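Side-chain contacts in Exo-1,5-alpha-L-arabinofuranobiosidase (PDB 2YDT), which probably hydrolyses 1,5-linked alpha-L-arabinan as an exo-acting glycosidase that releases arabinobiose, with its substrate-binding pocket at the centre of a beta-propeller: residues 104-109 with 164-169; 168-173 with 195-200; 279-284 with 289-294; 303-306 with 310-313. All coordinates share one frame; numbering follows the deposited sequence.

Interaction 1: 104-109 with 164-169; sequences TVLCSG and EKLILY
Leu106 and Leu166 reach toward each other tip to tip, meeting through one methyl each. Along Leu106, CB and CG face Leu166 from beyond contact range, CG still 5.3 Å from Leu166 CD2, while the residue also packs on Ala125 of the adjacent strand and Leu93 just past strand 87-92. CG stands beside the backbone N (chi1 -58°), and the extended second torsion (chi2 -173°) carries CD1 forward to 3.8 Å from Leu166 CD2; Leu106 CD2 is turned back, 6.0 Å from that same methyl. The backbones stay well apart, with CA of Leu106 11.4 Å from CA of Leu166, and no hydrogen bond crosses. Such spacing is that of face-to-face sheet packing: strands 105-111 and 165-172 are the second strands of two consecutive blades in a six-bladed beta-propeller, joined here by side chains alone. Farther along, the CA atoms of Ser108 and Leu168 come to 9.1 Å, and the shorter serine suffices to span the interface. Its OG lies 3.8 Å from Leu168 CD1, while the hydroxyl is hydrogen-bonded to the carbonyl oxygen of Glu122 on the adjacent strand. Leu168 also packs on Val123 and, within its own blade, on Pro157 and Leu159.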
loop_
_atom_site.group_PDB
_atom_site.type_symbol
_atom_site.label_atom_id
_atom_site.label_comp_id
_atom_site.label_asym_id
_atom_site.label_seq_id
_atom_site.Cartn_x
_atom_site.Cartn_y
_atom_site.Cartn_z
ATOM N N THR A 104 8.242 17.459 1.463
ATOM C CA THR A 104 8.626 16.618 2.603
ATOM C C THR A 104 8.221 15.202 2.213
ATOM O O THR A 104 7.133 14.985 1.672
ATOM C CB THR A 104 7.879 17.040 3.877
ATOM O OG1 THR A 104 8.216 18.409 4.215
ATOM C CG2 THR A 104 8.209 16.120 5.048
ATOM N N VAL A 105 9.079 14.250 2.507
ATOM C CA VAL A 105 8.775 12.829 2.343
ATOM C C VAL A 105 8.308 12.244 3.655
ATOM O O VAL A 105 8.956 12.420 4.678
ATOM C CB VAL A 105 9.979 12.043 1.833
ATOM C CG1 VAL A 105 9.587 10.516 1.649
ATOM C CG2 VAL A 105 10.469 12.629 0.514
ATOM N N LEU A 106 7.129 11.604 3.647
ATOM C CA LEU A 106 6.650 10.893 4.791
ATOM C C LEU A 106 6.887 9.378 4.602
ATOM O O LEU A 106 6.799 8.826 3.508
ATOM C CB LEU A 106 5.165 11.129 5.008
ATOM C CG LEU A 106 4.693 12.562 5.205
ATOM C CD1 LEU A 106 3.187 12.603 5.581
ATOM C CD2 LEU A 106 5.551 13.288 6.231
ATOM N N CYS A 107 7.201 8.737 5.714
ATOM C CA CYS A 107 7.193 7.267 5.818
ATOM C C CYS A 107 6.299 6.936 6.988
ATOM O O CYS A 107 6.616 7.281 8.141
ATOM C CB CYS A 107 8.601 6.724 6.048
ATOM S SG CYS A 107 8.611 4.863 5.980
ATOM N N SER A 108 5.148 6.311 6.725
ATOM C CA SER A 108 4.328 5.779 7.771
ATOM C C SER A 108 4.530 4.277 7.837
ATOM O O SER A 108 4.992 3.684 6.903
ATOM C CB SER A 108 2.852 6.145 7.510
ATOM O OG SER A 108 2.024 5.747 8.582
ATOM N N GLY A 109 4.228 3.678 8.970
ATOM C CA GLY A 109 4.383 2.251 9.177
ATOM C C GLY A 109 4.067 1.916 10.612
ATOM O O GLY A 109 3.735 2.816 11.404
ATOM N N GLU A 164 -7.660 20.536 2.164
ATOM C CA GLU A 164 -6.730 21.042 3.148
ATOM C C GLU A 164 -6.318 19.992 4.185
ATOM O O GLU A 164 -5.604 20.328 5.146
ATOM C CB GLU A 164 -7.330 22.281 3.825
ATOM C CG GLU A 164 -8.293 21.968 4.979
ATOM C CD GLU A 164 -9.643 21.413 4.591
ATOM O OE1 GLU A 164 -9.947 21.181 3.391
ATOM O OE2 GLU A 164 -10.435 21.189 5.530
ATOM N N LYS A 165 -6.746 18.741 3.994
ATOM C CA LYS A 165 -6.450 17.671 4.955
ATOM C C LYS A 165 -5.519 16.619 4.381
ATOM O O LYS A 165 -5.544 16.336 3.183
ATOM C CB LYS A 165 -7.709 16.951 5.409
ATOM C CG LYS A 165 -8.735 17.811 6.118
ATOM C CD LYS A 165 -9.970 17.037 6.405
ATOM C CE LYS A 165 -11.112 17.946 6.798
ATOM N NZ LYS A 165 -12.334 17.215 7.182
ATOM N N LEU A 166 -4.747 16.014 5.256
ATOM C CA LEU A 166 -4.028 14.765 4.919
ATOM C C LEU A 166 -4.813 13.614 5.578
ATOM O O LEU A 166 -5.123 13.650 6.767
ATOM C CB LEU A 166 -2.588 14.804 5.415
ATOM C CG LEU A 166 -1.737 13.539 5.242
ATOM C CD1 LEU A 166 -1.452 13.281 3.760
ATOM C CD2 LEU A 166 -0.433 13.625 6.073
ATOM N N ILE A 167 -5.158 12.609 4.780
ATOM C CA ILE A 167 -5.916 11.449 5.260
ATOM C C ILE A 167 -4.997 10.236 5.364
ATOM O O ILE A 167 -4.225 9.963 4.449
ATOM C CB ILE A 167 -7.101 11.091 4.316
ATOM C CG1 ILE A 167 -7.927 12.345 3.986
ATOM C CG2 ILE A 167 -7.977 9.990 4.928
ATOM C CD1 ILE A 167 -8.983 12.123 2.975
ATOM N N LEU A 168 -5.095 9.526 6.480
ATOM C CA LEU A 168 -4.379 8.278 6.698
ATOM C C LEU A 168 -5.416 7.206 6.898
ATOM O O LEU A 168 -6.138 7.187 7.891
ATOM C CB LEU A 168 -3.406 8.381 7.875
ATOM C CG LEU A 168 -2.350 7.289 7.966
ATOM C CD1 LEU A 168 -1.148 7.736 8.811
ATOM C CD2 LEU A 168 -2.958 6.004 8.540
ATOM N N TYR A 169 -5.484 6.311 5.903
ATOM C CA TYR A 169 -6.392 5.166 5.864
ATOM C C TYR A 169 -5.685 3.953 6.402
ATOM O O TYR A 169 -4.501 3.747 6.135
ATOM C CB TYR A 169 -6.769 4.856 4.418
ATOM C CG TYR A 169 -7.491 5.950 3.669
ATOM C CD1 TYR A 169 -8.888 6.018 3.661
ATOM C CD2 TYR A 169 -6.804 6.850 2.898
ATOM C CE1 TYR A 169 -9.560 7.012 2.954
ATOM C CE2 TYR A 169 -7.471 7.854 2.209
ATOM C CZ TYR A 169 -8.832 7.907 2.228
ATOM O OH TYR A 169 -9.472 8.902 1.499
#

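Interaction 2: 168-173 with 195-200; sequences LYYSDQ and SKVVDD
Tyr169 presents its ring edge to the carboxylate of Asp200: OD2 of Asp200 lies near the ring plane, 3.4 Å from Tyr169 CD1 and 4.0 Å from Tyr169 CE1. The two side chains cross at about a right angle, with carboxylate and ring planes 47° apart. Since the aromatic C-H edge carries a slight positive charge, this approach is probably mildly favourable, although it is no hydrogen bond. Both groups are anchored at a polar atom that takes no part in this contact: Tyr169 OH by the carbonyl of Pro253, Asp200 OD1 by His185 ND1.

The next residue, Tyr170, serves the other face of the strand. Its ring holds the crowded position between backbone N and carbonyl carbon (chi1 59°), from which the phenol crosses Val197 at roughly a right angle and brings OH to 3.6 Å from Val197 CG2. That hydroxyl is hydrogen-bonded to Gln186 and Arg174, so the valine methyl packs against a phenol held in place. The other methyl, Val197 CG1, makes a looser contact, 4.3 Å from Asp172 OD2, while Asp172 OD1 forms a salt bridge with Arg174.

Strand 182-188 runs between the two segments; the end-to-end directions of 169-172 and 197-200 differ by 102°, consistent with the twist of a propeller blade. Tyr169 and Asp200 join the blade's second and fourth strands, while Tyr170 and Asp172 meet Val197 in the loop before the fourth. The second strand carries Ser171, and Gln173 directly follows it; both line the iminosugar pocket.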
loop_
_atom_site.group_PDB
_atom_site.type_symbol
_atom_site.label_atom_id
_atom_site.label_comp_id
_atom_site.label_asym_id
_atom_site.label_seq_id
_atom_site.Cartn_x
_atom_site.Cartn_y
_atom_site.Cartn_z
ATOM N N LEU A 168 -5.095 9.526 6.480
ATOM C CA LEU A 168 -4.379 8.278 6.698
ATOM C C LEU A 168 -5.416 7.206 6.898
ATOM O O LEU A 168 -6.138 7.187 7.891
ATOM C CB LEU A 168 -3.406 8.381 7.875
ATOM C CG LEU A 168 -2.350 7.289 7.966
ATOM C CD1 LEU A 168 -1.148 7.736 8.811
ATOM C CD2 LEU A 168 -2.958 6.004 8.540
ATOM N N TYR A 169 -5.484 6.311 5.903
ATOM C CA TYR A 169 -6.392 5.166 5.864
ATOM C C TYR A 169 -5.685 3.953 6.402
ATOM O O TYR A 169 -4.501 3.747 6.135
ATOM C CB TYR A 169 -6.769 4.856 4.418
ATOM C CG TYR A 169 -7.491 5.950 3.669
ATOM C CD1 TYR A 169 -8.888 6.018 3.661
ATOM C CD2 TYR A 169 -6.804 6.850 2.898
ATOM C CE1 TYR A 169 -9.560 7.012 2.954
ATOM C CE2 TYR A 169 -7.471 7.854 2.209
ATOM C CZ TYR A 169 -8.832 7.907 2.228
ATOM O OH TYR A 169 -9.472 8.902 1.499
ATOM N N TYR A 170 -6.386 3.132 7.196
ATOM C CA TYR A 170 -5.797 1.916 7.686
ATOM C C TYR A 170 -6.832 0.837 8.040
ATOM O O TYR A 170 -8.046 1.056 7.853
ATOM C CB TYR A 170 -4.873 2.243 8.872
ATOM C CG TYR A 170 -5.514 2.926 10.076
ATOM C CD1 TYR A 170 -5.866 2.200 11.213
ATOM C CD2 TYR A 170 -5.696 4.309 10.106
ATOM C CE1 TYR A 170 -6.349 2.810 12.345
ATOM C CE2 TYR A 170 -6.219 4.935 11.246
ATOM C CZ TYR A 170 -6.547 4.171 12.356
ATOM O OH TYR A 170 -7.054 4.776 13.515
ATOM N N SER A 171 -6.335 -0.318 8.473
ATOM C CA SER A 171 -7.101 -1.490 8.905
ATOM C C SER A 171 -7.161 -1.527 10.424
ATOM O O SER A 171 -6.145 -1.312 11.088
ATOM C CB SER A 171 -6.442 -2.779 8.391
ATOM O OG SER A 171 -6.204 -2.728 6.983
ATOM N N ASP A 172 -8.334 -1.847 10.991
ATOM C CA ASP A 172 -8.583 -1.617 12.430
ATOM C C ASP A 172 -9.362 -2.774 12.998
ATOM O O ASP A 172 -10.542 -2.998 12.611
ATOM C CB ASP A 172 -9.344 -0.318 12.562
ATOM C CG ASP A 172 -9.511 0.178 13.996
ATOM O OD1 ASP A 172 -9.056 -0.509 14.930
ATOM O OD2 ASP A 172 -10.068 1.296 14.136
ATOM N N GLN A 173 -8.761 -3.458 13.976
ATOM C CA GLN A 173 -9.440 -4.550 14.688
ATOM C C GLN A 173 -9.933 -4.139 16.069
ATOM O O GLN A 173 -10.383 -4.992 16.820
ATOM C CB GLN A 173 -8.512 -5.796 14.857
ATOM C CG GLN A 173 -8.136 -6.449 13.527
ATOM C CD GLN A 173 -7.476 -7.825 13.610
ATOM O OE1 GLN A 173 -6.584 -8.101 12.801
ATOM N NE2 GLN A 173 -7.927 -8.707 14.552
ATOM N N SER A 195 -7.538 13.568 13.826
ATOM C CA SER A 195 -8.997 13.527 14.065
ATOM C C SER A 195 -9.474 12.242 14.757
ATOM O O SER A 195 -8.782 11.211 14.820
ATOM C CB SER A 195 -9.754 13.646 12.732
ATOM O OG SER A 195 -9.756 12.406 12.006
ATOM N N LYS A 196 -10.713 12.314 15.250
ATOM C CA LYS A 196 -11.460 11.125 15.621
ATOM C C LYS A 196 -11.421 10.110 14.460
ATOM O O LYS A 196 -11.432 10.474 13.277
ATOM C CB LYS A 196 -12.890 11.607 15.870
ATOM C CG LYS A 196 -13.924 10.643 16.308
ATOM C CD LYS A 196 -15.175 11.511 16.642
ATOM C CE LYS A 196 -16.496 10.883 16.254
ATOM N NZ LYS A 196 -17.578 11.948 16.216
ATOM N N VAL A 197 -11.378 8.832 14.799
ATOM C CA VAL A 197 -11.500 7.757 13.789
ATOM C C VAL A 197 -12.829 7.831 13.049
ATOM O O VAL A 197 -13.905 7.976 13.681
ATOM C CB VAL A 197 -11.315 6.407 14.436
ATOM C CG1 VAL A 197 -11.537 5.247 13.435
ATOM C CG2 VAL A 197 -9.915 6.283 15.054
ATOM N N VAL A 198 -12.764 7.739 11.717
ATOM C CA VAL A 198 -13.947 7.698 10.843
ATOM C C VAL A 198 -13.965 6.352 10.119
ATOM O O VAL A 198 -12.967 5.973 9.493
ATOM C CB VAL A 198 -13.925 8.816 9.821
ATOM C CG1 VAL A 198 -15.139 8.775 8.825
ATOM C CG2 VAL A 198 -13.819 10.225 10.511
ATOM N N ASP A 199 -15.102 5.649 10.168
ATOM C CA ASP A 199 -15.224 4.365 9.458
ATOM C C ASP A 199 -15.325 4.579 7.951
ATOM O O ASP A 199 -16.048 5.495 7.476
ATOM C CB ASP A 199 -16.445 3.609 9.938
ATOM C CG ASP A 199 -16.297 3.080 11.366
ATOM O OD1 ASP A 199 -15.185 3.097 11.937
ATOM O OD2 ASP A 199 -17.341 2.775 11.996
ATOM N N ASP A 200 -14.594 3.742 7.197
ATOM C CA ASP A 200 -14.557 3.773 5.746
ATOM C C ASP A 200 -15.331 2.613 5.099
ATOM O O ASP A 200 -15.848 2.777 3.990
ATOM C CB ASP A 200 -13.118 3.740 5.225
ATOM C CG ASP A 200 -12.334 4.979 5.571
ATOM O OD1 ASP A 200 -12.915 6.079 5.554
ATOM O OD2 ASP A 200 -11.117 4.814 5.872
#

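Interaction 3: 279-284 with 289-294; sequences VWTPYG and TIVVSC
Val279 and Val291 form one antiparallel hydrogen-bonded pair and Thr281 and Thr289 the next. Val291 N reaches Val279 O at 2.9 Å with an almost straight N-H...O angle of 176°, and Thr281 N meets Thr289 O at 3.0 Å (170°). Between them, Trp280 and Ile290 make a non-hydrogen-bonded pair whose side chains occupy the other face; Trp280 CD1 lies 4.1 Å from Ile290 CG1. On the valine-threonine face the side chains lie side by side: Val279 CG2 is 4.0 Å from Val291 CB, and Thr281 CG2 is 3.9 Å from Thr289 CB. Thr289 OG1 also stands 2.7 Å from Tyr283 O.

Around these lies an outer shell. With OG1 opposite the backbone N (chi1 169°), Thr281 accepts from Tyr283 N at 3.1 Å, an ST turn, and is also hydrogen-bonded to Pro334 O. Gln304 OE1 is another possible acceptor for the Thr289 hydroxyl proton, and Asn287 O receives the Trp280 indole N-H.

This hairpin supplies the first two strands of its propeller blade: Val279, Thr281 and Val291 pack on strand 326-330 of the next blade, Tyr283 rests on helix 361-364, and strand 300-303 continues the sheet beyond 289-293.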
loop_
_atom_site.group_PDB
_atom_site.type_symbol
_atom_site.label_atom_id
_atom_site.label_comp_id
_atom_site.label_asym_id
_atom_site.label_seq_id
_atom_site.Cartn_x
_atom_site.Cartn_y
_atom_site.Cartn_z
ATOM N N VAL A 279 -3.542 2.462 -8.667
ATOM C CA VAL A 279 -3.096 3.791 -9.100
ATOM C C VAL A 279 -3.987 4.223 -10.251
ATOM O O VAL A 279 -4.720 3.397 -10.824
ATOM C CB VAL A 279 -1.615 3.859 -9.544
ATOM C CG1 VAL A 279 -0.720 3.564 -8.366
ATOM C CG2 VAL A 279 -1.330 2.877 -10.701
ATOM N N TRP A 280 -3.893 5.510 -10.599
ATOM C CA TRP A 280 -4.499 6.033 -11.820
ATOM C C TRP A 280 -3.419 6.797 -12.573
ATOM O O TRP A 280 -2.632 7.560 -11.990
ATOM C CB TRP A 280 -5.696 6.946 -11.520
ATOM C CG TRP A 280 -6.269 7.625 -12.772
ATOM C CD1 TRP A 280 -7.177 7.096 -13.611
ATOM C CD2 TRP A 280 -5.894 8.887 -13.312
ATOM N NE1 TRP A 280 -7.448 7.988 -14.647
ATOM C CE2 TRP A 280 -6.651 9.080 -14.500
ATOM C CE3 TRP A 280 -4.999 9.868 -12.924
ATOM C CZ2 TRP A 280 -6.557 10.255 -15.269
ATOM C CZ3 TRP A 280 -4.882 11.035 -13.717
ATOM C CH2 TRP A 280 -5.668 11.200 -14.870
ATOM N N THR A 281 -3.450 6.622 -13.898
ATOM C CA THR A 281 -2.587 7.386 -14.791
ATOM C C THR A 281 -3.444 8.097 -15.853
ATOM O O THR A 281 -4.446 7.532 -16.263
ATOM C CB THR A 281 -1.556 6.467 -15.501
ATOM O OG1 THR A 281 -0.921 7.232 -16.529
ATOM C CG2 THR A 281 -2.169 5.195 -16.078
ATOM N N PRO A 282 -3.008 9.287 -16.298
ATOM C CA PRO A 282 -3.683 9.975 -17.426
ATOM C C PRO A 282 -3.559 9.246 -18.768
ATOM O O PRO A 282 -4.322 9.567 -19.709
ATOM C CB PRO A 282 -2.991 11.340 -17.511
ATOM C CG PRO A 282 -1.962 11.373 -16.530
ATOM C CD PRO A 282 -1.941 10.113 -15.719
ATOM N N TYR A 283 -2.661 8.262 -18.867
ATOM C CA TYR A 283 -2.533 7.468 -20.096
ATOM C C TYR A 283 -3.884 6.859 -20.505
ATOM O O TYR A 283 -4.630 6.346 -19.677
ATOM C CB TYR A 283 -1.490 6.347 -19.948
ATOM C CG TYR A 283 -1.542 5.403 -21.139
ATOM C CD1 TYR A 283 -0.874 5.735 -22.310
ATOM C CD2 TYR A 283 -2.326 4.241 -21.122
ATOM C CE1 TYR A 283 -0.969 4.921 -23.433
ATOM C CE2 TYR A 283 -2.424 3.426 -22.243
ATOM C CZ TYR A 283 -1.728 3.782 -23.386
ATOM O OH TYR A 283 -1.806 2.996 -24.522
ATOM N N GLY A 284 -4.190 6.904 -21.806
ATOM C CA GLY A 284 -5.226 6.070 -22.373
ATOM C C GLY A 284 -6.486 6.784 -22.804
ATOM O O GLY A 284 -7.479 6.148 -23.074
ATOM N N THR A 289 -6.425 5.658 -17.145
ATOM C CA THR A 289 -6.434 4.221 -16.901
ATOM C C THR A 289 -6.239 3.974 -15.397
ATOM O O THR A 289 -5.197 4.378 -14.851
ATOM C CB THR A 289 -5.311 3.483 -17.667
ATOM O OG1 THR A 289 -5.382 3.808 -19.068
ATOM C CG2 THR A 289 -5.462 1.963 -17.547
ATOM N N ILE A 290 -7.230 3.341 -14.785
ATOM C CA ILE A 290 -7.104 2.824 -13.401
ATOM C C ILE A 290 -6.349 1.518 -13.536
ATOM O O ILE A 290 -6.681 0.702 -14.371
ATOM C CB ILE A 290 -8.473 2.562 -12.700
ATOM C CG1 ILE A 290 -9.356 3.803 -12.693
ATOM C CG2 ILE A 290 -8.243 2.015 -11.270
ATOM C CD1 ILE A 290 -10.806 3.578 -12.399
ATOM N N VAL A 291 -5.313 1.313 -12.714
ATOM C CA VAL A 291 -4.523 0.082 -12.713
ATOM C C VAL A 291 -4.538 -0.565 -11.319
ATOM O O VAL A 291 -4.214 0.114 -10.323
ATOM C CB VAL A 291 -3.071 0.304 -13.181
ATOM C CG1 VAL A 291 -2.408 -1.030 -13.436
ATOM C CG2 VAL A 291 -3.051 1.124 -14.510
ATOM N N VAL A 292 -4.920 -1.825 -11.263
ATOM C CA VAL A 292 -4.969 -2.561 -10.001
ATOM C C VAL A 292 -4.101 -3.825 -10.068
ATOM O O VAL A 292 -4.121 -4.601 -11.030
ATOM C CB VAL A 292 -6.416 -2.952 -9.618
ATOM C CG1 VAL A 292 -6.421 -3.875 -8.437
ATOM C CG2 VAL A 292 -7.249 -1.695 -9.272
ATOM N N SER A 293 -3.357 -4.054 -9.009
ATOM C CA SER A 293 -2.675 -5.333 -8.778
ATOM C C SER A 293 -3.358 -6.018 -7.628
ATOM O O SER A 293 -3.938 -5.362 -6.759
ATOM C CB SER A 293 -1.195 -5.124 -8.450
ATOM O OG SER A 293 -0.518 -6.365 -8.186
ATOM N N CYS A 294 -3.272 -7.358 -7.611
ATOM C CA CYS A 294 -3.589 -8.129 -6.422
ATOM C C CYS A 294 -2.415 -9.037 -6.044
ATOM O O CYS A 294 -1.478 -9.179 -6.824
ATOM C CB CYS A 294 -4.866 -8.936 -6.605
ATOM S SG CYS A 294 -4.698 -10.458 -7.556
#

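Interaction 4: 303-306 with 310-313; sequences NQAL and SAWK
Asn303 lies across the indole of Trp312, covering it with two different groups. Its CB stands 3.6 Å from the centroid of the six-membered ring, only 7° off the ring normal, a CH-pi contact over the face. With CG trans to the backbone N (chi1 -170°), the amide runs on over the five-membered part of the indole, its plane 67° from that of the ring. Asn303 ND2 comes within 3.4 Å of Trp312 NE1, but both are donors and no bond joins them. Each has its own acceptor: Asp308 O for ND2, and Tyr247 OH for NE1.

Asn303 OD1 accepts from Ala305 N at 2.9 Å, closing an Asx turn, and takes a second bond from Gly307 N. One amide thus grips the loop at three places while its carbon end stays on the tryptophan.

At Gln304 the link across the loop runs through water: Gln304 N donates to a water at 3.0 Å, which in turn donates to Ala311 O at 2.7 Å. Ala305 adds an apolar touch, its CB 3.7 Å from Ala311 CB.

Trp312 also packs on Ile290 and Val292 of strand 289-293, tying the loop to the blade. The arrangement is an Asx-turn-stabilised connection between antiparallel strands 300-303 and 313-315, the third and outermost strands of a beta-propeller blade.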
loop_
_atom_site.group_PDB
_atom_site.type_symbol
_atom_site.label_atom_id
_atom_site.label_comp_id
_atom_site.label_asym_id
_atom_site.label_seq_id
_atom_site.Cartn_x
_atom_site.Cartn_y
_atom_site.Cartn_z
ATOM N N ASN A 303 -8.954 -0.285 -15.997
ATOM C CA ASN A 303 -10.312 0.245 -16.205
ATOM C C ASN A 303 -10.192 1.656 -16.734
ATOM O O ASN A 303 -9.708 2.559 -16.076
ATOM C CB ASN A 303 -11.136 0.158 -14.913
ATOM C CG ASN A 303 -12.621 0.458 -15.121
ATOM O OD1 ASN A 303 -12.975 1.579 -15.548
ATOM N ND2 ASN A 303 -13.477 -0.494 -14.771
ATOM N N GLN A 304 -10.659 1.830 -17.988
ATOM C CA GLN A 304 -10.621 3.091 -18.674
ATOM C C GLN A 304 -12.025 3.716 -18.754
ATOM O O GLN A 304 -12.251 4.611 -19.570
ATOM C CB GLN A 304 -10.008 2.916 -20.086
ATOM C CG GLN A 304 -8.520 2.540 -20.023
ATOM C CD GLN A 304 -7.828 2.430 -21.368
ATOM O OE1 GLN A 304 -6.602 2.670 -21.475
ATOM N NE2 GLN A 304 -8.566 2.041 -22.389
ATOM N N ALA A 305 -12.914 3.285 -17.864
ATOM C CA ALA A 305 -14.312 3.742 -17.809
ATOM C C ALA A 305 -14.691 4.244 -16.406
ATOM O O ALA A 305 -15.836 4.098 -15.956
ATOM C CB ALA A 305 -15.203 2.646 -18.288
ATOM N N LEU A 306 -13.714 4.841 -15.710
ATOM C CA LEU A 306 -13.960 5.528 -14.433
ATOM C C LEU A 306 -14.515 4.610 -13.361
ATOM O O LEU A 306 -15.214 5.049 -12.431
ATOM C CB LEU A 306 -14.878 6.752 -14.672
ATOM C CG LEU A 306 -14.296 7.759 -15.639
ATOM C CD1 LEU A 306 -15.378 8.817 -15.975
ATOM C CD2 LEU A 306 -13.030 8.453 -15.119
ATOM N N SER A 310 -18.371 -3.173 -15.464
ATOM C CA SER A 310 -18.319 -4.021 -16.664
ATOM C C SER A 310 -17.068 -3.857 -17.514
ATOM O O SER A 310 -16.923 -4.574 -18.505
ATOM C CB SER A 310 -19.548 -3.748 -17.574
ATOM O OG SER A 310 -19.489 -2.448 -18.129
ATOM N N ALA A 311 -16.154 -2.962 -17.139
ATOM C CA ALA A 311 -15.088 -2.557 -18.014
ATOM C C ALA A 311 -13.666 -2.936 -17.524
ATOM O O ALA A 311 -12.695 -2.388 -18.010
ATOM C CB ALA A 311 -15.201 -1.031 -18.288
ATOM N N TRP A 312 -13.540 -3.885 -16.612
ATOM C CA TRP A 312 -12.189 -4.312 -16.149
ATOM C C TRP A 312 -11.588 -5.284 -17.153
ATOM O O TRP A 312 -12.268 -6.235 -17.583
ATOM C CB TRP A 312 -12.220 -4.941 -14.767
ATOM C CG TRP A 312 -12.545 -3.946 -13.700
ATOM C CD1 TRP A 312 -13.798 -3.645 -13.192
ATOM C CD2 TRP A 312 -11.624 -3.091 -13.010
ATOM N NE1 TRP A 312 -13.699 -2.659 -12.219
ATOM C CE2 TRP A 312 -12.383 -2.288 -12.104
ATOM C CE3 TRP A 312 -10.238 -2.898 -13.075
ATOM C CZ2 TRP A 312 -11.780 -1.336 -11.245
ATOM C CZ3 TRP A 312 -9.652 -1.939 -12.220
ATOM C CH2 TRP A 312 -10.422 -1.188 -11.321
ATOM N N LYS A 313 -10.326 -5.048 -17.493
ATOM C CA LYS A 313 -9.568 -5.921 -18.402
ATOM C C LYS A 313 -8.322 -6.437 -17.671
ATOM O O LYS A 313 -7.886 -5.836 -16.685
ATOM C CB LYS A 313 -9.158 -5.186 -19.673
ATOM C CG LYS A 313 -10.269 -4.339 -20.375
ATOM C CD LYS A 313 -11.498 -5.104 -20.730
ATOM C CE LYS A 313 -12.466 -4.285 -21.597
ATOM N NZ LYS A 313 -13.862 -4.887 -21.539
HETATM O O HOH W 1 -11.499 -0.533 -19.543
#

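Interactions 1 and 2 share strand 165-172 but use it differently: interaction 1 packs it against the preceding blade, mainly through leucines, whereas interaction 2 spans its own blade with tyrosines and acidic residues whose polar ends are bonded to third parties. Both are buried. Interactions 3 and 4 are only partly buried and belong to another blade, their centres about 21 to 29 Å from those of the first pair. They adjoin one another through the backbone bond of Ile290 with Asn303 and the packing of Val292 on Trp312. Interaction 3 is main-chain sheet pairing; interaction 4, farthest from the chain centre, relies on a ring face, an Asx turn and a bridging water.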